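Side-chain contacts in BH0493 protein (Bacillus halodurans C-125, PDB 2QEE), which binds zinc and probably belongs to the amidohydrolase superfamily of metal-dependent enzymes: residues V54-R59 / S92-G97; L47-Y52 / R74-L79. All coordinates share one frame; numbering follows the deposited sequence.

How the contacts relate
Both contacts are buried and lie on the same side of the chain's centre, about 10 Å apart between centres. Contact 1 sets helix 51-58 itself against the start of helix 93-104; contact 2 sets the end of helix 44-48 and the turn just before helix 51-58 against helix 73-86, the helix that comes just before 93-104 in the chain. Their chemistry differs with place: contact 1, close to a second subunit, turns on a carboxylate, a hydroxyl and a water, whereas contact 2 meets through aliphatic groups, away from the metal site. The two touch where Ala-94 CB lies 4.1 Å from Tyr-52 CB, and Val-54 packs on the backbone of Thr-49.

Contact 1 of 2, residues V54-R59 / S92-G97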
loop_
_atom_site.group_PDB
_atom_site.type_symbol
_atom_site.label_atom_id
_atom_site.label_comp_id
_atom_site.label_asym_id
_atom_site.label_seq_id
_atom_site.Cartn_x
_atom_site.Cartn_y
_atom_site.Cartn_z
ATOM N N VAL C 54 24.663 7.939 -5.783
ATOM C CA VAL C 54 25.373 8.489 -4.597
ATOM C C VAL C 54 24.752 8.012 -3.261
ATOM O O VAL C 54 25.459 7.443 -2.395
ATOM C CB VAL C 54 25.434 10.027 -4.669
ATOM C CG1 VAL C 54 26.117 10.600 -3.414
ATOM C CG2 VAL C 54 26.189 10.435 -5.938
ATOM N N ALA C 55 23.423 8.105 -3.155
ATOM C CA ALA C 55 22.738 7.582 -1.962
ATOM C C ALA C 55 23.104 6.103 -1.778
ATOM O O ALA C 55 23.497 5.663 -0.689
ATOM C CB ALA C 55 21.222 7.753 -2.122
ATOM N N GLU C 56 23.013 5.301 -2.850
ATOM C CA GLU C 56 23.238 3.877 -2.693
ATOM C C GLU C 56 24.690 3.540 -2.309
ATOM O O GLU C 56 24.894 2.704 -1.450
ATOM C CB GLU C 56 22.802 3.127 -3.958
ATOM C CG GLU C 56 21.250 3.197 -4.098
ATOM C CD GLU C 56 20.746 2.483 -5.343
ATOM O OE1 GLU C 56 21.363 1.458 -5.743
ATOM O OE2 GLU C 56 19.729 2.994 -5.880
ATOM N N VAL C 57 25.664 4.240 -2.903
ATOM C CA VAL C 57 27.084 3.866 -2.627
ATOM C C VAL C 57 27.400 4.240 -1.161
ATOM O O VAL C 57 28.146 3.528 -0.450
ATOM C CB VAL C 57 28.089 4.526 -3.626
ATOM C CG1 VAL C 57 28.280 6.073 -3.389
ATOM C CG2 VAL C 57 29.389 3.771 -3.618
ATOM N N MET C 58 26.762 5.316 -0.708
ATOM C CA MET C 58 27.036 5.756 0.679
ATOM C C MET C 58 26.529 4.749 1.736
ATOM O O MET C 58 27.017 4.764 2.872
ATOM C CB MET C 58 26.549 7.195 0.931
ATOM C CG MET C 58 27.272 8.329 0.151
ATOM S SD MET C 58 29.128 8.282 0.128
ATOM C CE MET C 58 29.287 8.203 1.804
ATOM N N ARG C 59 25.604 3.836 1.380
ATOM C CA ARG C 59 25.230 2.751 2.307
ATOM C C ARG C 59 26.280 1.677 2.440
ATOM O O ARG C 59 26.235 0.939 3.383
ATOM C CB ARG C 59 23.915 2.063 1.897
ATOM C CG ARG C 59 22.701 2.986 2.103
ATOM C CD ARG C 59 21.354 2.228 1.991
ATOM N NE ARG C 59 21.270 1.085 2.908
ATOM C CZ ARG C 59 21.160 1.213 4.244
ATOM N NH1 ARG C 59 21.051 2.414 4.794
ATOM N NH2 ARG C 59 21.121 0.151 5.010
ATOM N N SER C 92 19.739 -3.278 -7.772
ATOM C CA SER C 92 18.790 -2.148 -7.575
ATOM C C SER C 92 18.303 -1.594 -8.907
ATOM O O SER C 92 18.951 -1.780 -9.952
ATOM C CB SER C 92 19.384 -1.014 -6.742
ATOM O OG SER C 92 20.275 -0.259 -7.555
ATOM N N GLU C 93 17.162 -0.882 -8.855
ATOM C CA GLU C 93 16.629 -0.311 -10.081
ATOM C C GLU C 93 17.600 0.666 -10.785
ATOM O O GLU C 93 17.755 0.618 -12.023
ATOM C CB GLU C 93 15.297 0.381 -9.793
ATOM C CG GLU C 93 14.653 1.143 -10.922
ATOM C CD GLU C 93 14.326 0.323 -12.205
ATOM O OE1 GLU C 93 14.400 -0.914 -12.232
ATOM O OE2 GLU C 93 14.046 1.014 -13.206
ATOM N N ALA C 94 18.207 1.568 -10.000
ATOM C CA ALA C 94 19.135 2.562 -10.543
ATOM C C ALA C 94 20.400 1.909 -11.123
ATOM O O ALA C 94 20.876 2.291 -12.204
ATOM C CB ALA C 94 19.462 3.589 -9.461
ATOM N N CYS C 95 20.883 0.840 -10.485
ATOM C CA CYS C 95 22.054 0.152 -11.028
ATOM C C CYS C 95 21.659 -0.647 -12.282
ATOM O O CYS C 95 22.369 -0.594 -13.312
ATOM C CB CYS C 95 22.662 -0.771 -9.999
ATOM S SG CYS C 95 23.475 0.139 -8.644
ATOM N N ARG C 96 20.538 -1.396 -12.227
ATOM C CA ARG C 96 20.024 -2.051 -13.422
ATOM C C ARG C 96 19.934 -1.053 -14.580
ATOM O O ARG C 96 20.322 -1.372 -15.759
ATOM C CB ARG C 96 18.641 -2.611 -13.144
ATOM C CG ARG C 96 17.893 -3.238 -14.319
ATOM C CD ARG C 96 16.360 -3.159 -13.941
ATOM N NE ARG C 96 15.590 -3.709 -15.046
ATOM C CZ ARG C 96 14.279 -3.578 -15.182
ATOM N NH1 ARG C 96 13.571 -2.882 -14.286
ATOM N NH2 ARG C 96 13.681 -4.123 -16.229
ATOM N N GLY C 97 19.381 0.115 -14.297
ATOM C CA GLY C 97 19.233 1.136 -15.333
ATOM C C GLY C 97 20.544 1.479 -16.054
ATOM O O GLY C 97 20.551 1.588 -17.279
HETATM O O HOH W 1 17.571 2.026 -7.202
#
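Glu-56, on helix 51-58, faces the first turn of helix 93-104 across a wide backbone gap: the nearest CA atoms, those of Glu-56 and Ser-92, are 8.9 Å apart. The glutamate spans it with an extended chain (chi2 179°). Ser-92 OG donates to the syn lone pair of Glu-56 OE1 at 2.7 Å. Ser-92 is also the N-cap of helix 93-104: chi1 of 77° turns OG back over the helix start, where the same oxygen accepts from Cys-95 N at 3.2 Å. Glu-56 thus holds the hydroxyl of a helix N-cap. Its other oxygen reaches the helix through a water, which donates to Glu-56 OE2 at 2.7 Å and accepts from Ala-94 N at 2.9 Å, binding another amide of the first turn. Ala-94 CB packs 3.6 Å from Glu-56 OE2, and Cys-95 SG comes to 3.8 Å from Glu-56 OE1. Arg-316 of the second subunit forms a salt bridge with Glu-56 OE2, probably offsetting the buried carboxylate's charge. Replacing Glu-56 by alanine would probably leave Ser-92 OG and the water without this acceptor and Arg-316 of the second subunit without its counter-charge.

Contact 2 of 2, residues L47-Y52 / R74-L79; sequences LLTYHY and REQADL
Thr-49 and Leu-48, where helix 44-48 gives way to the short turn before helix 51-58, lie against one side of helix 73-86. Arg-74 and Glu-75, at the start of the facing segment, both leave the backbone pointing away from this turn, but Arg-74 bends round to form a salt bridge with Asp-45 of helix 44-48. Gln-76 is the first to meet the turn: its CB lies 3.7 Å from Thr-49 CG2, and the two side chains cross at about a right angle. In Thr-49, chi1 of 57° points OG1 back towards its hydrogen-bond partners Asp-45 O and Lys-73 NZ and leaves CG2 facing the helix. Gln-76 OE1 also passes 3.9 Å from the methyl; the amide's NE2 is bound to Phe-68 O. At Ala-77 the backbones come nearest, its CA 5.3 Å from that of Leu-48. Leu-48 meets the small residue with two atoms: Leu-48 CB is 3.9 Å from Ala-77 CB, and Leu-48 CD1 is 4.0 Å from the same methyl. Thr-49 CG2 adds a contact with Ala-77 N at 3.7 Å. Asp-78 leaves the helix on the far side from the turn and makes a salt bridge with Arg-118 of helix 114-122. No hydrogen bond joins the two segments, so their mutual hold rests on van der Waals packing of Leu-48 and the Thr-49 methyl on Gln-76 and Ala-77, while Thr-49 OG1 and Gln-76 NE2 bond outside the pair.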
loop_
_atom_site.group_PDB
_atom_site.type_symbol
_atom_site.label_atom_id
_atom_site.label_comp_id
_atom_site.label_asym_id
_atom_site.label_seq_id
_atom_site.Cartn_x
_atom_site.Cartn_y
_atom_site.Cartn_z
ATOM N N LEU C 47 26.077 9.065 -15.715
ATOM C CA LEU C 47 25.138 7.980 -15.317
ATOM C C LEU C 47 25.481 7.418 -13.947
ATOM O O LEU C 47 24.640 7.291 -13.087
ATOM C CB LEU C 47 25.121 6.826 -16.320
ATOM C CG LEU C 47 24.385 7.103 -17.630
ATOM C CD1 LEU C 47 24.589 5.931 -18.632
ATOM C CD2 LEU C 47 22.872 7.337 -17.361
ATOM N N LEU C 48 26.759 7.085 -13.750
ATOM C CA LEU C 48 27.200 6.493 -12.505
ATOM C C LEU C 48 27.174 7.441 -11.305
ATOM O O LEU C 48 27.033 6.999 -10.174
ATOM C CB LEU C 48 28.612 5.939 -12.717
ATOM C CG LEU C 48 28.622 4.586 -13.444
ATOM C CD1 LEU C 48 30.092 4.234 -13.845
ATOM C CD2 LEU C 48 28.011 3.384 -12.641
ATOM N N THR C 49 27.299 8.748 -11.546
ATOM C CA THR C 49 27.330 9.701 -10.422
ATOM C C THR C 49 25.988 10.436 -10.222
ATOM O O THR C 49 25.900 11.401 -9.452
ATOM C CB THR C 49 28.515 10.684 -10.594
ATOM O OG1 THR C 49 28.362 11.343 -11.853
ATOM C CG2 THR C 49 29.820 9.936 -10.587
ATOM N N TYR C 50 24.957 9.975 -10.928
ATOM C CA TYR C 50 23.531 10.287 -10.686
ATOM C C TYR C 50 23.319 10.220 -9.166
ATOM O O TYR C 50 23.883 9.319 -8.518
ATOM C CB TYR C 50 22.707 9.141 -11.314
ATOM C CG TYR C 50 21.184 9.305 -11.382
ATOM C CD1 TYR C 50 20.581 10.559 -11.465
ATOM C CD2 TYR C 50 20.360 8.168 -11.456
ATOM C CE1 TYR C 50 19.169 10.692 -11.628
ATOM C CE2 TYR C 50 18.943 8.287 -11.618
ATOM C CZ TYR C 50 18.362 9.535 -11.722
ATOM O OH TYR C 50 16.987 9.648 -11.851
ATOM N N HIS C 51 22.514 11.128 -8.601
ATOM C CA HIS C 51 22.404 11.203 -7.146
ATOM C C HIS C 51 21.745 9.961 -6.549
ATOM O O HIS C 51 21.984 9.629 -5.379
ATOM C CB HIS C 51 21.723 12.491 -6.681
ATOM C CG HIS C 51 20.269 12.620 -7.048
ATOM N ND1 HIS C 51 19.254 12.080 -6.285
ATOM C CD2 HIS C 51 19.663 13.252 -8.079
ATOM C CE1 HIS C 51 18.084 12.400 -6.816
ATOM N NE2 HIS C 51 18.305 13.109 -7.904
ATOM N N TYR C 52 20.897 9.278 -7.328
ATOM C CA TYR C 52 20.327 8.021 -6.814
ATOM C C TYR C 52 21.440 7.058 -6.431
ATOM O O TYR C 52 21.317 6.303 -5.463
ATOM C CB TYR C 52 19.424 7.313 -7.846
ATOM C CG TYR C 52 18.103 7.946 -8.201
ATOM C CD1 TYR C 52 17.930 9.320 -8.256
ATOM C CD2 TYR C 52 17.008 7.139 -8.613
ATOM C CE1 TYR C 52 16.699 9.877 -8.643
ATOM C CE2 TYR C 52 15.747 7.706 -9.007
ATOM C CZ TYR C 52 15.620 9.060 -9.011
ATOM O OH TYR C 52 14.431 9.604 -9.379
ATOM N N ARG C 74 35.424 11.190 -12.540
ATOM C CA ARG C 74 35.900 9.854 -12.897
ATOM C C ARG C 74 36.129 8.983 -11.674
ATOM O O ARG C 74 35.758 7.815 -11.665
ATOM C CB ARG C 74 37.171 9.888 -13.757
ATOM C CG ARG C 74 37.558 8.509 -14.396
ATOM C CD ARG C 74 38.902 8.557 -15.212
ATOM N NE ARG C 74 38.856 8.476 -16.690
ATOM C CZ ARG C 74 37.838 8.778 -17.512
ATOM N NH1 ARG C 74 36.654 9.204 -17.069
ATOM N NH2 ARG C 74 38.020 8.650 -18.824
ATOM N N GLU C 75 36.753 9.548 -10.639
ATOM C CA GLU C 75 37.039 8.792 -9.412
ATOM C C GLU C 75 35.754 8.371 -8.690
ATOM O O GLU C 75 35.688 7.236 -8.200
ATOM C CB GLU C 75 37.912 9.598 -8.433
ATOM C CG GLU C 75 39.349 9.723 -8.932
ATOM C CD GLU C 75 40.138 10.844 -8.286
ATOM O OE1 GLU C 75 39.600 11.614 -7.471
ATOM O OE2 GLU C 75 41.333 10.946 -8.621
ATOM N N GLN C 76 34.778 9.274 -8.637
ATOM C CA GLN C 76 33.449 8.968 -8.027
ATOM C C GLN C 76 32.834 7.803 -8.803
ATOM O O GLN C 76 32.386 6.825 -8.204
ATOM C CB GLN C 76 32.556 10.190 -8.108
ATOM C CG GLN C 76 32.938 11.314 -7.116
ATOM C CD GLN C 76 32.150 12.577 -7.368
ATOM O OE1 GLN C 76 31.482 12.712 -8.386
ATOM N NE2 GLN C 76 32.264 13.542 -6.467
ATOM N N ALA C 77 32.851 7.903 -10.132
ATOM C CA ALA C 77 32.271 6.852 -10.973
ATOM C C ALA C 77 32.971 5.508 -10.787
ATOM O O ALA C 77 32.333 4.465 -10.709
ATOM C CB ALA C 77 32.263 7.295 -12.433
ATOM N N ASP C 78 34.308 5.509 -10.713
ATOM C CA ASP C 78 35.058 4.330 -10.412
ATOM C C ASP C 78 34.643 3.700 -9.056
ATOM O O ASP C 78 34.525 2.480 -8.946
ATOM C CB ASP C 78 36.567 4.683 -10.309
ATOM C CG ASP C 78 37.231 4.924 -11.644
ATOM O OD1 ASP C 78 36.700 4.537 -12.703
ATOM O OD2 ASP C 78 38.356 5.467 -11.611
ATOM N N LEU C 79 34.524 4.521 -8.014
ATOM C CA LEU C 79 34.148 4.037 -6.692
ATOM C C LEU C 79 32.725 3.383 -6.762
ATOM O O LEU C 79 32.499 2.285 -6.212
ATOM C CB LEU C 79 34.100 5.202 -5.694
ATOM C CG LEU C 79 33.732 4.767 -4.257
ATOM C CD1 LEU C 79 34.763 3.849 -3.614
ATOM C CD2 LEU C 79 33.410 5.963 -3.362
#